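Local coordinates for hypothetical protein PH1789 (Pyrococcus horikoshii, PDB 1WR2) that is of unknown function but belongs to the ATP-grasp family and folds into two antiparallel beta sheets flanked by helices, at residues Q27-K30 / P35-E38; V191-K196 / E223-V228; K43-A48 / E85-K90; V60-S65 / L69-A74. All coordinates share one frame; numbering follows the deposited sequence.

Interaction 1 of 4, residues Q27-K30 / P35-E38; sequences QVLK and PVPE
Val36 lays its CB and both methyl groups over the aliphatic part of Lys30 and the base of Leu29, joining the last turn of helix 22-30 to the extended segment that leads into strand 40-42. Within this ATP-grasp protein the chain turns back after helix 22-30 through a four-residue link, and residues 35-38 run past the helix's end. The closest approach is Lys30 CG to Val36 CB, 3.7 Å. The two side chains meet at about a right angle, so the lysine passes across the valine rather than alongside it. Val36 has CG1 anti to its backbone N (chi1 176°), which leaves CG2 to reach inward, 4.0 Å from Leu29 CB and equally far from Lys30 CG. Beyond CB, Leu29 continues into the interior, where it touches Leu200 of helix 187-203 and Met211 and Leu213 of strand 208-218. No direct hydrogen bond links the two segments. Pro35 is hydrogen-bonded through its backbone to Ile227 of strand 225-234. The lysine chain is bent at chi3 (-66°) and runs to the surface, where NZ stays 5.6 Å from Glu38 OE2; that carboxylate makes its salt bridge with Lys40 instead. A water lies between Lys30 NZ and Pro37 O: it donates to Pro37 O at a rather short 2.5 Å and accepts a weak bond from Lys30 NZ at 3.4 Å.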
loop_
_atom_site.group_PDB
_atom_site.type_symbol
_atom_site.label_atom_id
_atom_site.label_comp_id
_atom_site.label_asym_id
_atom_site.label_seq_id
_atom_site.Cartn_x
_atom_site.Cartn_y
_atom_site.Cartn_z
ATOM N N GLN A 27 5.627 -6.601 2.280
ATOM C CA GLN A 27 6.614 -7.659 2.122
ATOM C C GLN A 27 6.179 -8.490 0.915
ATOM O O GLN A 27 7.002 -8.914 0.112
ATOM C CB GLN A 27 6.661 -8.539 3.371
ATOM C CG GLN A 27 7.455 -7.943 4.528
ATOM C CD GLN A 27 7.336 -8.771 5.795
ATOM O OE1 GLN A 27 6.357 -8.659 6.537
ATOM N NE2 GLN A 27 8.322 -9.626 6.039
ATOM N N VAL A 28 4.874 -8.725 0.792
ATOM C CA VAL A 28 4.365 -9.489 -0.340
ATOM C C VAL A 28 4.644 -8.707 -1.624
ATOM O O VAL A 28 5.098 -9.267 -2.627
ATOM C CB VAL A 28 2.848 -9.727 -0.217
ATOM C CG1 VAL A 28 2.322 -10.405 -1.475
ATOM C CG2 VAL A 28 2.558 -10.584 1.005
ATOM N N LEU A 29 4.388 -7.406 -1.581
ATOM C CA LEU A 29 4.603 -6.551 -2.734
ATOM C C LEU A 29 6.068 -6.528 -3.161
ATOM O O LEU A 29 6.371 -6.695 -4.344
ATOM C CB LEU A 29 4.104 -5.133 -2.442
ATOM C CG LEU A 29 2.618 -5.021 -2.050
ATOM C CD1 LEU A 29 2.236 -3.552 -1.910
ATOM C CD2 LEU A 29 1.744 -5.675 -3.101
ATOM N N LYS A 30 6.976 -6.336 -2.208
ATOM C CA LYS A 30 8.400 -6.307 -2.527
ATOM C C LYS A 30 8.882 -7.621 -3.141
ATOM O O LYS A 30 9.736 -7.621 -4.029
ATOM C CB LYS A 30 9.227 -5.994 -1.272
ATOM C CG LYS A 30 9.122 -4.547 -0.809
ATOM C CD LYS A 30 10.079 -4.232 0.338
ATOM C CE LYS A 30 9.724 -4.998 1.597
ATOM N NZ LYS A 30 10.611 -4.603 2.723
ATOM N N PRO A 35 7.463 -1.210 -6.468
ATOM C CA PRO A 35 8.152 -0.076 -5.844
ATOM C C PRO A 35 7.713 0.325 -4.440
ATOM O O PRO A 35 6.878 1.207 -4.274
ATOM C CB PRO A 35 7.930 1.045 -6.844
ATOM C CG PRO A 35 6.534 0.761 -7.312
ATOM C CD PRO A 35 6.579 -0.744 -7.552
ATOM N N VAL A 36 8.287 -0.327 -3.440
ATOM C CA VAL A 36 7.994 -0.020 -2.046
ATOM C C VAL A 36 9.293 0.494 -1.433
ATOM O O VAL A 36 10.290 -0.223 -1.403
ATOM C CB VAL A 36 7.567 -1.275 -1.267
ATOM C CG1 VAL A 36 7.363 -0.924 0.202
ATOM C CG2 VAL A 36 6.300 -1.865 -1.877
ATOM N N PRO A 37 9.297 1.737 -0.927
ATOM C CA PRO A 37 10.500 2.318 -0.324
ATOM C C PRO A 37 10.887 1.670 1.003
ATOM O O PRO A 37 10.073 0.999 1.645
ATOM C CB PRO A 37 10.125 3.789 -0.175
ATOM C CG PRO A 37 8.659 3.708 0.145
ATOM C CD PRO A 37 8.164 2.676 -0.845
ATOM N N GLU A 38 12.137 1.873 1.411
ATOM C CA GLU A 38 12.631 1.304 2.658
ATOM C C GLU A 38 11.856 1.830 3.859
ATOM O O GLU A 38 11.677 3.039 4.009
ATOM C CB GLU A 38 14.116 1.633 2.835
ATOM C CG GLU A 38 14.792 0.912 3.995
ATOM C CD GLU A 38 14.825 -0.594 3.807
ATOM O OE1 GLU A 38 15.080 -1.049 2.674
ATOM O OE2 GLU A 38 14.608 -1.324 4.793
HETATM O O HOH W 1 10.352 -1.177 2.916
#

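Interaction 2 of 4, residues V191-K196 / E223-V228; sequences VDMLLK and EGAVIV
Met193 points from its helix toward the strand, while Ala225 and Ile227 point back at it from the same face of residues 225-227. The methionine places CG anti to the carbonyl carbon and keeps chi2 extended, so SD is carried well clear of the helix; a bend at chi3 (-80°) then sets the terminal methyl against Ala225. Met193 CE meets Ala225 CB at 3.5 Å, tighter than usual for two carbons. Its sulfur is turned to the other neighbour, with Met193 SD 4.3 Å from Ile227 CG1. One side chain thereby meets two strand residues, and Val226 between them points the other way. This is helix-on-sheet packing in the ATP-grasp domain: helix 187-203 covers a face of the six-stranded antiparallel sheet, and Met193 also touches Val216 and Ile124 on two further strands. Elsewhere on the same turn of the helix, Lys196 NZ and Asp192 OD2 form a salt bridge at 2.8 Å, which uses the syn lone pair of the carboxylate oxygen. The same ammonium group gives a weak hydrogen bond to Gly33 O. Just before the strand, Gly224 N donates to Asp186 OD2, next to the start of the helix.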
loop_
_atom_site.group_PDB
_atom_site.type_symbol
_atom_site.label_atom_id
_atom_site.label_comp_id
_atom_site.label_asym_id
_atom_site.label_seq_id
_atom_site.Cartn_x
_atom_site.Cartn_y
_atom_site.Cartn_z
ATOM N N VAL A 191 2.216 0.934 -15.984
ATOM C CA VAL A 191 2.040 -0.320 -16.701
ATOM C C VAL A 191 2.811 -1.443 -16.016
ATOM O O VAL A 191 2.323 -2.567 -15.901
ATOM C CB VAL A 191 2.530 -0.192 -18.160
ATOM C CG1 VAL A 191 2.578 -1.556 -18.816
ATOM C CG2 VAL A 191 1.609 0.739 -18.931
ATOM N N ASP A 192 4.021 -1.135 -15.559
ATOM C CA ASP A 192 4.842 -2.129 -14.886
ATOM C C ASP A 192 4.192 -2.576 -13.568
ATOM O O ASP A 192 4.204 -3.766 -13.239
ATOM C CB ASP A 192 6.246 -1.572 -14.628
ATOM C CG ASP A 192 7.207 -2.630 -14.101
ATOM O OD1 ASP A 192 7.403 -3.658 -14.789
ATOM O OD2 ASP A 192 7.764 -2.432 -13.002
ATOM N N MET A 193 3.615 -1.635 -12.822
ATOM C CA MET A 193 2.963 -1.993 -11.563
ATOM C C MET A 193 1.761 -2.891 -11.792
ATOM O O MET A 193 1.571 -3.877 -11.089
ATOM C CB MET A 193 2.513 -0.756 -10.803
ATOM C CG MET A 193 3.599 -0.131 -9.961
ATOM S SD MET A 193 2.913 1.131 -8.875
ATOM C CE MET A 193 2.787 2.499 -10.035
ATOM N N LEU A 194 0.947 -2.550 -12.783
ATOM C CA LEU A 194 -0.229 -3.353 -13.090
ATOM C C LEU A 194 0.157 -4.791 -13.453
ATOM O O LEU A 194 -0.499 -5.746 -13.028
ATOM C CB LEU A 194 -1.019 -2.706 -14.238
ATOM C CG LEU A 194 -1.872 -1.471 -13.909
ATOM C CD1 LEU A 194 -2.330 -0.806 -15.217
ATOM C CD2 LEU A 194 -3.080 -1.888 -13.042
ATOM N N LEU A 195 1.217 -4.950 -14.241
ATOM C CA LEU A 195 1.650 -6.290 -14.647
ATOM C C LEU A 195 2.210 -7.072 -13.463
ATOM O O LEU A 195 1.980 -8.271 -13.340
ATOM C CB LEU A 195 2.695 -6.209 -15.770
ATOM C CG LEU A 195 2.221 -5.664 -17.126
ATOM C CD1 LEU A 195 3.400 -5.643 -18.086
ATOM C CD2 LEU A 195 1.092 -6.530 -17.694
ATOM N N LYS A 196 2.947 -6.393 -12.591
ATOM C CA LYS A 196 3.500 -7.056 -11.421
ATOM C C LYS A 196 2.379 -7.460 -10.464
ATOM O O LYS A 196 2.405 -8.548 -9.894
ATOM C CB LYS A 196 4.529 -6.148 -10.732
ATOM C CG LYS A 196 5.883 -6.140 -11.459
ATOM C CD LYS A 196 6.889 -5.176 -10.843
ATOM C CE LYS A 196 8.270 -5.378 -11.478
ATOM N NZ LYS A 196 9.134 -4.176 -11.352
ATOM N N GLU A 223 10.784 8.660 -14.272
ATOM C CA GLU A 223 11.202 8.638 -12.874
ATOM C C GLU A 223 10.344 7.760 -11.961
ATOM O O GLU A 223 10.235 8.007 -10.759
ATOM C CB GLU A 223 11.297 10.064 -12.332
ATOM C CG GLU A 223 10.034 10.871 -12.430
ATOM C CD GLU A 223 10.302 12.359 -12.329
ATOM O OE1 GLU A 223 9.333 13.133 -12.192
ATOM O OE2 GLU A 223 11.484 12.756 -12.398
ATOM N N GLY A 224 9.747 6.733 -12.559
ATOM C CA GLY A 224 8.938 5.767 -11.832
ATOM C C GLY A 224 7.797 6.204 -10.931
ATOM O O GLY A 224 7.191 7.262 -11.107
ATOM N N ALA A 225 7.498 5.348 -9.957
ATOM C CA ALA A 225 6.426 5.593 -9.000
ATOM C C ALA A 225 6.769 4.941 -7.666
ATOM O O ALA A 225 7.768 4.226 -7.555
ATOM C CB ALA A 225 5.123 5.026 -9.536
ATOM N N VAL A 226 5.933 5.178 -6.660
ATOM C CA VAL A 226 6.162 4.610 -5.338
ATOM C C VAL A 226 4.845 4.280 -4.627
ATOM O O VAL A 226 3.888 5.051 -4.675
ATOM C CB VAL A 226 7.001 5.580 -4.467
ATOM C CG1 VAL A 226 6.203 6.831 -4.143
ATOM C CG2 VAL A 226 7.463 4.882 -3.208
ATOM N N ILE A 227 4.806 3.118 -3.986
ATOM C CA ILE A 227 3.627 2.661 -3.251
ATOM C C ILE A 227 3.694 3.206 -1.825
ATOM O O ILE A 227 4.653 2.947 -1.101
ATOM C CB ILE A 227 3.585 1.128 -3.209
ATOM C CG1 ILE A 227 3.457 0.581 -4.634
ATOM C CG2 ILE A 227 2.445 0.656 -2.329
ATOM C CD1 ILE A 227 3.728 -0.912 -4.746
ATOM N N VAL A 228 2.676 3.954 -1.420
ATOM C CA VAL A 228 2.664 4.546 -0.091
ATOM C C VAL A 228 2.015 3.699 0.995
ATOM O O VAL A 228 2.488 3.667 2.134
ATOM C CB VAL A 228 2.003 5.937 -0.141
ATOM C CG1 VAL A 228 2.033 6.591 1.232
ATOM C CG2 VAL A 228 2.737 6.802 -1.160
#

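Interaction 3 of 4, residues K43-A48 / E85-K90; sequences KTLDEA and EELKKK
Glu47 OE1 takes a hydrogen bond from Lys43 N at 2.9 Å, folding the glutamate back over the start of the helix whose Leu45 and Ala48 meet Leu87 of helix 84-101. The bond is fairly straight (165° at the hydrogen), yet the donor stands above the carboxylate, 61° out of its plane. Glu47 is held from its backbone as well: its N donates to Thr44 OG1 at 3.1 Å, and Thr44 is thereby the N-cap of helix 45-55. Both bonds hold the first turn, which carries Leu45 and Ala48. Leu45 has CG anti to its backbone N (chi1 172°) and extends toward the second helix, where CD1 comes 3.7 Å from Leu87 CD2. The two leucines slide past each other in opposite directions, meeting methyl to methyl near their ends. The same methyl of Leu87 also lies 4.1 Å from Ala48 CB, and Leu87 continues onto Leu49 and Ala52 one turn further along. At the outer edge the two methyls of Leu45 divide between backbone and side chain of Lys88: CD1 sits 4.0 Å from Lys88 CA, and CD2 4.2 Å from Lys88 CG. The lysine is extended beyond CG and runs off at about a right angle to the leucine, taking its charge away from the apolar patch. Trp91 adds to the lining by touching both Leu45 and Ala48. Helices 45-55 and 84-101 pack side by side against the four-stranded antiparallel sheet 40-42, 109-114, 59-64, 77-81, an alpha+beta layer of this ATP-grasp protein.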
loop_
_atom_site.group_PDB
_atom_site.type_symbol
_atom_site.label_atom_id
_atom_site.label_comp_id
_atom_site.label_asym_id
_atom_site.label_seq_id
_atom_site.Cartn_x
_atom_site.Cartn_y
_atom_site.Cartn_z
ATOM N N LYS A 43 9.860 -1.918 17.331
ATOM C CA LYS A 43 9.105 -2.608 18.370
ATOM C C LYS A 43 9.112 -1.768 19.646
ATOM O O LYS A 43 8.314 -1.997 20.548
ATOM C CB LYS A 43 9.711 -3.986 18.658
ATOM C CG LYS A 43 9.671 -4.952 17.474
ATOM C CD LYS A 43 8.242 -5.203 17.016
ATOM C CE LYS A 43 8.182 -6.134 15.800
ATOM N NZ LYS A 43 8.647 -7.519 16.106
ATOM N N THR A 44 10.027 -0.803 19.717
ATOM C CA THR A 44 10.135 0.084 20.884
ATOM C C THR A 44 10.428 1.499 20.411
ATOM O O THR A 44 10.793 1.710 19.248
ATOM C CB THR A 44 11.289 -0.322 21.835
ATOM O OG1 THR A 44 12.543 -0.145 21.168
ATOM C CG2 THR A 44 11.149 -1.780 22.274
ATOM N N LEU A 45 10.272 2.468 21.310
ATOM C CA LEU A 45 10.541 3.857 20.967
ATOM C C LEU A 45 12.032 4.031 20.676
ATOM O O LEU A 45 12.409 4.783 19.775
ATOM C CB LEU A 45 10.100 4.781 22.109
ATOM C CG LEU A 45 10.473 6.264 22.016
ATOM C CD1 LEU A 45 9.986 6.870 20.718
ATOM C CD2 LEU A 45 9.860 6.987 23.210
ATOM N N ASP A 46 12.881 3.336 21.431
ATOM C CA ASP A 46 14.318 3.428 21.192
ATOM C C ASP A 46 14.617 2.964 19.773
ATOM O O ASP A 46 15.374 3.605 19.045
ATOM C CB ASP A 46 15.107 2.569 22.186
ATOM C CG ASP A 46 15.213 3.210 23.556
ATOM O OD1 ASP A 46 15.525 4.418 23.624
ATOM O OD2 ASP A 46 14.997 2.505 24.561
ATOM N N GLU A 47 14.013 1.848 19.379
ATOM C CA GLU A 47 14.218 1.319 18.035
ATOM C C GLU A 47 13.786 2.329 16.977
ATOM O O GLU A 47 14.482 2.537 15.984
ATOM C CB GLU A 47 13.433 0.022 17.850
ATOM C CG GLU A 47 14.151 -1.224 18.354
ATOM C CD GLU A 47 13.337 -2.481 18.128
ATOM O OE1 GLU A 47 12.631 -2.557 17.097
ATOM O OE2 GLU A 47 13.412 -3.401 18.967
ATOM N N ALA A 48 12.634 2.955 17.194
ATOM C CA ALA A 48 12.114 3.936 16.252
ATOM C C ALA A 48 13.083 5.101 16.109
ATOM O O ALA A 48 13.315 5.597 15.010
ATOM C CB ALA A 48 10.752 4.437 16.713
ATOM N N GLU A 85 12.519 14.697 19.495
ATOM C CA GLU A 85 11.576 15.090 20.543
ATOM C C GLU A 85 10.147 14.901 20.053
ATOM O O GLU A 85 9.291 14.393 20.777
ATOM C CB GLU A 85 11.784 16.556 20.940
ATOM C CG GLU A 85 13.161 16.881 21.525
ATOM C CD GLU A 85 14.297 16.680 20.530
ATOM O OE1 GLU A 85 14.207 17.221 19.407
ATOM O OE2 GLU A 85 15.282 15.987 20.872
ATOM N N GLU A 86 9.896 15.318 18.820
ATOM C CA GLU A 86 8.576 15.190 18.224
ATOM C C GLU A 86 8.206 13.723 17.981
ATOM O O GLU A 86 7.041 13.346 18.085
ATOM C CB GLU A 86 8.522 15.985 16.914
ATOM C CG GLU A 86 7.363 15.622 16.001
ATOM C CD GLU A 86 7.038 16.710 14.991
ATOM O OE1 GLU A 86 7.977 17.256 14.364
ATOM O OE2 GLU A 86 5.832 17.009 14.822
ATOM N N LEU A 87 9.201 12.898 17.661
ATOM C CA LEU A 87 8.956 11.477 17.423
ATOM C C LEU A 87 8.540 10.812 18.732
ATOM O O LEU A 87 7.666 9.951 18.743
ATOM C CB LEU A 87 10.221 10.802 16.854
ATOM C CG LEU A 87 10.084 9.387 16.269
ATOM C CD1 LEU A 87 11.244 9.096 15.318
ATOM C CD2 LEU A 87 10.047 8.370 17.387
ATOM N N LYS A 88 9.159 11.226 19.837
ATOM C CA LYS A 88 8.844 10.664 21.150
ATOM C C LYS A 88 7.418 10.988 21.567
ATOM O O LYS A 88 6.753 10.171 22.206
ATOM C CB LYS A 88 9.806 11.199 22.216
ATOM C CG LYS A 88 11.250 10.760 22.046
ATOM C CD LYS A 88 12.142 11.371 23.125
ATOM C CE LYS A 88 13.578 10.855 23.034
ATOM N NZ LYS A 88 14.478 11.519 24.027
ATOM N N LYS A 89 6.947 12.179 21.208
ATOM C CA LYS A 89 5.597 12.591 21.570
ATOM C C LYS A 89 4.548 11.980 20.635
ATOM O O LYS A 89 3.458 11.616 21.073
ATOM C CB LYS A 89 5.497 14.124 21.582
ATOM C CG LYS A 89 5.398 14.800 20.215
ATOM C CD LYS A 89 5.691 16.301 20.334
ATOM C CE LYS A 89 5.028 17.119 19.230
ATOM N NZ LYS A 89 5.340 16.626 17.865
ATOM N N LYS A 90 4.876 11.863 19.351
ATOM C CA LYS A 90 3.942 11.272 18.394
ATOM C C LYS A 90 3.835 9.771 18.625
ATOM O O LYS A 90 2.818 9.153 18.316
ATOM C CB LYS A 90 4.386 11.568 16.964
ATOM C CG LYS A 90 4.211 13.026 16.589
ATOM C CD LYS A 90 2.768 13.450 16.799
ATOM C CE LYS A 90 2.598 14.957 16.654
ATOM N NZ LYS A 90 1.170 15.348 16.804
#

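Interaction 4 of 4, residues V60-S65 / L69-A74; sequences VLKLMS and LHKSDA
Successive bends at chi3 (-67°) and chi4 (-70°) curl Lys71 around, so that its methylene groups rest on the strand while NZ goes to salt bridges with Glu22 and Asp229. Met64 is folded too, at chi2 and chi3, and this swings its methyl back along the strand to meet the lysine: Met64 CE lies 3.7 Å from Lys71 CD. The carbonyl Leu63 O, 3.9 Å from the same CD, borders the lysine from the backbone. Lys62 is by contrast extended beyond CG and slants over Lys71, with its CD 4.0 Å from Lys71 CE. Residues 60-65 and 69-74 belong to a strand-helix-strand connection in the ATP-grasp domain, in which the short helix 71-74, with His70, the centre of an inverse gamma turn, at its N-cap position, joins the adjacent antiparallel strands 59-64 and 77-81. The helix is thus folded against the strand it has just left, and Lys71 also touches Val77 on the strand that follows. The ammonium groups Lys62 NZ and Lys71 NZ stand 5.4 Å apart and share Glu22, each bound to a different carboxylate oxygen. At the strand's end, Ser65 OG is hydrogen-bonded to Glu106 O and to Gln67 N.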
loop_
_atom_site.group_PDB
_atom_site.type_symbol
_atom_site.label_atom_id
_atom_site.label_comp_id
_atom_site.label_asym_id
_atom_site.label_seq_id
_atom_site.Cartn_x
_atom_site.Cartn_y
_atom_site.Cartn_z
ATOM N N VAL A 60 7.578 9.369 9.082
ATOM C CA VAL A 60 6.173 9.073 9.331
ATOM C C VAL A 60 6.104 7.916 10.319
ATOM O O VAL A 60 6.910 6.990 10.234
ATOM C CB VAL A 60 5.466 8.597 8.037
ATOM C CG1 VAL A 60 4.091 8.031 8.364
ATOM C CG2 VAL A 60 5.345 9.737 7.059
ATOM N N LEU A 61 5.165 7.970 11.261
ATOM C CA LEU A 61 4.985 6.863 12.195
ATOM C C LEU A 61 3.601 6.295 11.921
ATOM O O LEU A 61 2.633 7.044 11.766
ATOM C CB LEU A 61 5.087 7.319 13.658
ATOM C CG LEU A 61 6.469 7.700 14.196
ATOM C CD1 LEU A 61 6.360 7.926 15.701
ATOM C CD2 LEU A 61 7.488 6.586 13.908
ATOM N N LYS A 62 3.513 4.973 11.829
ATOM C CA LYS A 62 2.243 4.303 11.564
ATOM C C LYS A 62 2.120 3.088 12.465
ATOM O O LYS A 62 2.873 2.125 12.316
ATOM C CB LYS A 62 2.172 3.834 10.112
ATOM C CG LYS A 62 2.354 4.915 9.060
ATOM C CD LYS A 62 2.194 4.287 7.685
ATOM C CE LYS A 62 2.348 5.282 6.563
ATOM N NZ LYS A 62 2.054 4.647 5.239
ATOM N N LEU A 63 1.165 3.117 13.389
ATOM C CA LEU A 63 0.987 1.997 14.299
ATOM C C LEU A 63 0.465 0.776 13.564
ATOM O O LEU A 63 -0.500 0.860 12.790
ATOM C CB LEU A 63 0.028 2.368 15.433
ATOM C CG LEU A 63 -0.146 1.304 16.513
ATOM C CD1 LEU A 63 -0.379 1.973 17.854
ATOM C CD2 LEU A 63 -1.292 0.380 16.142
ATOM N N MET A 64 1.105 -0.361 13.812
ATOM C CA MET A 64 0.714 -1.616 13.179
ATOM C C MET A 64 -0.096 -2.465 14.148
ATOM O O MET A 64 0.367 -2.786 15.239
ATOM C CB MET A 64 1.959 -2.386 12.733
ATOM C CG MET A 64 2.764 -1.695 11.632
ATOM S SD MET A 64 1.885 -1.648 10.043
ATOM C CE MET A 64 1.236 0.016 10.017
ATOM N N SER A 65 -1.312 -2.815 13.744
ATOM C CA SER A 65 -2.200 -3.631 14.559
ATOM C C SER A 65 -3.251 -4.286 13.677
ATOM O O SER A 65 -3.917 -3.611 12.890
ATOM C CB SER A 65 -2.914 -2.782 15.614
ATOM O OG SER A 65 -3.867 -3.568 16.312
ATOM N N LEU A 69 -6.884 -1.600 11.025
ATOM C CA LEU A 69 -6.503 -1.581 9.619
ATOM C C LEU A 69 -6.688 -0.199 8.978
ATOM O O LEU A 69 -5.884 0.219 8.148
ATOM C CB LEU A 69 -7.307 -2.632 8.852
ATOM C CG LEU A 69 -7.179 -4.075 9.358
ATOM C CD1 LEU A 69 -8.179 -4.957 8.612
ATOM C CD2 LEU A 69 -5.752 -4.585 9.166
ATOM N N HIS A 70 -7.747 0.505 9.361
ATOM C CA HIS A 70 -8.009 1.842 8.831
ATOM C C HIS A 70 -7.284 2.851 9.722
ATOM O O HIS A 70 -7.884 3.500 10.582
ATOM C CB HIS A 70 -9.512 2.123 8.826
ATOM C CG HIS A 70 -9.892 3.368 8.085
ATOM N ND1 HIS A 70 -11.189 3.834 8.030
ATOM C CD2 HIS A 70 -9.150 4.234 7.353
ATOM C CE1 HIS A 70 -11.229 4.932 7.295
ATOM N NE2 HIS A 70 -10.005 5.197 6.873
ATOM N N LYS A 71 -5.980 2.973 9.501
ATOM C CA LYS A 71 -5.131 3.862 10.286
ATOM C C LYS A 71 -5.585 5.318 10.390
ATOM O O LYS A 71 -5.554 5.891 11.478
ATOM C CB LYS A 71 -3.695 3.793 9.753
ATOM C CG LYS A 71 -3.066 2.401 9.869
ATOM C CD LYS A 71 -1.603 2.388 9.418
ATOM C CE LYS A 71 -1.465 2.651 7.924
ATOM N NZ LYS A 71 -1.963 1.509 7.103
ATOM N N SER A 72 -6.000 5.927 9.281
ATOM C CA SER A 72 -6.436 7.326 9.322
ATOM C C SER A 72 -7.670 7.505 10.207
ATOM O O SER A 72 -7.805 8.504 10.917
ATOM C CB SER A 72 -6.744 7.840 7.911
ATOM O OG SER A 72 -7.857 7.165 7.354
ATOM N N ASP A 73 -8.567 6.529 10.162
ATOM C CA ASP A 73 -9.787 6.572 10.956
ATOM C C ASP A 73 -9.445 6.592 12.449
ATOM O O ASP A 73 -10.028 7.358 13.218
ATOM C CB ASP A 73 -10.656 5.353 10.624
ATOM C CG ASP A 73 -12.097 5.511 11.077
ATOM O OD1 ASP A 73 -12.752 6.497 10.669
ATOM O OD2 ASP A 73 -12.577 4.640 11.835
ATOM N N ALA A 74 -8.489 5.753 12.847
ATOM C CA ALA A 74 -8.064 5.653 14.243
ATOM C C ALA A 74 -7.058 6.727 14.635
ATOM O O ALA A 74 -6.787 6.941 15.819
ATOM C CB ALA A 74 -7.472 4.276 14.503
#

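Overall arrangement
From the N terminus, interaction 1 comes first, closing the short link between helix 22-30 and the segment before strand 40-42. Interaction 3 then closes a longer excursion, from the start of helix 45-55 to helix 84-101, and interaction 4 is nested inside it as a tight strand-to-helix turn. The two touch where Leu61 CD1 packs against the backbone of residues 87-90. Interaction 2, last in sequence, ties helix 187-203 to strand 225-234 of the larger sheet, about 31 Å from interaction 3, centre to centre. Interaction 1 adjoins it through Pro35 and Pro37, which lie on residues 225-227, while Val228 O approaches Lys62 NZ of interaction 4.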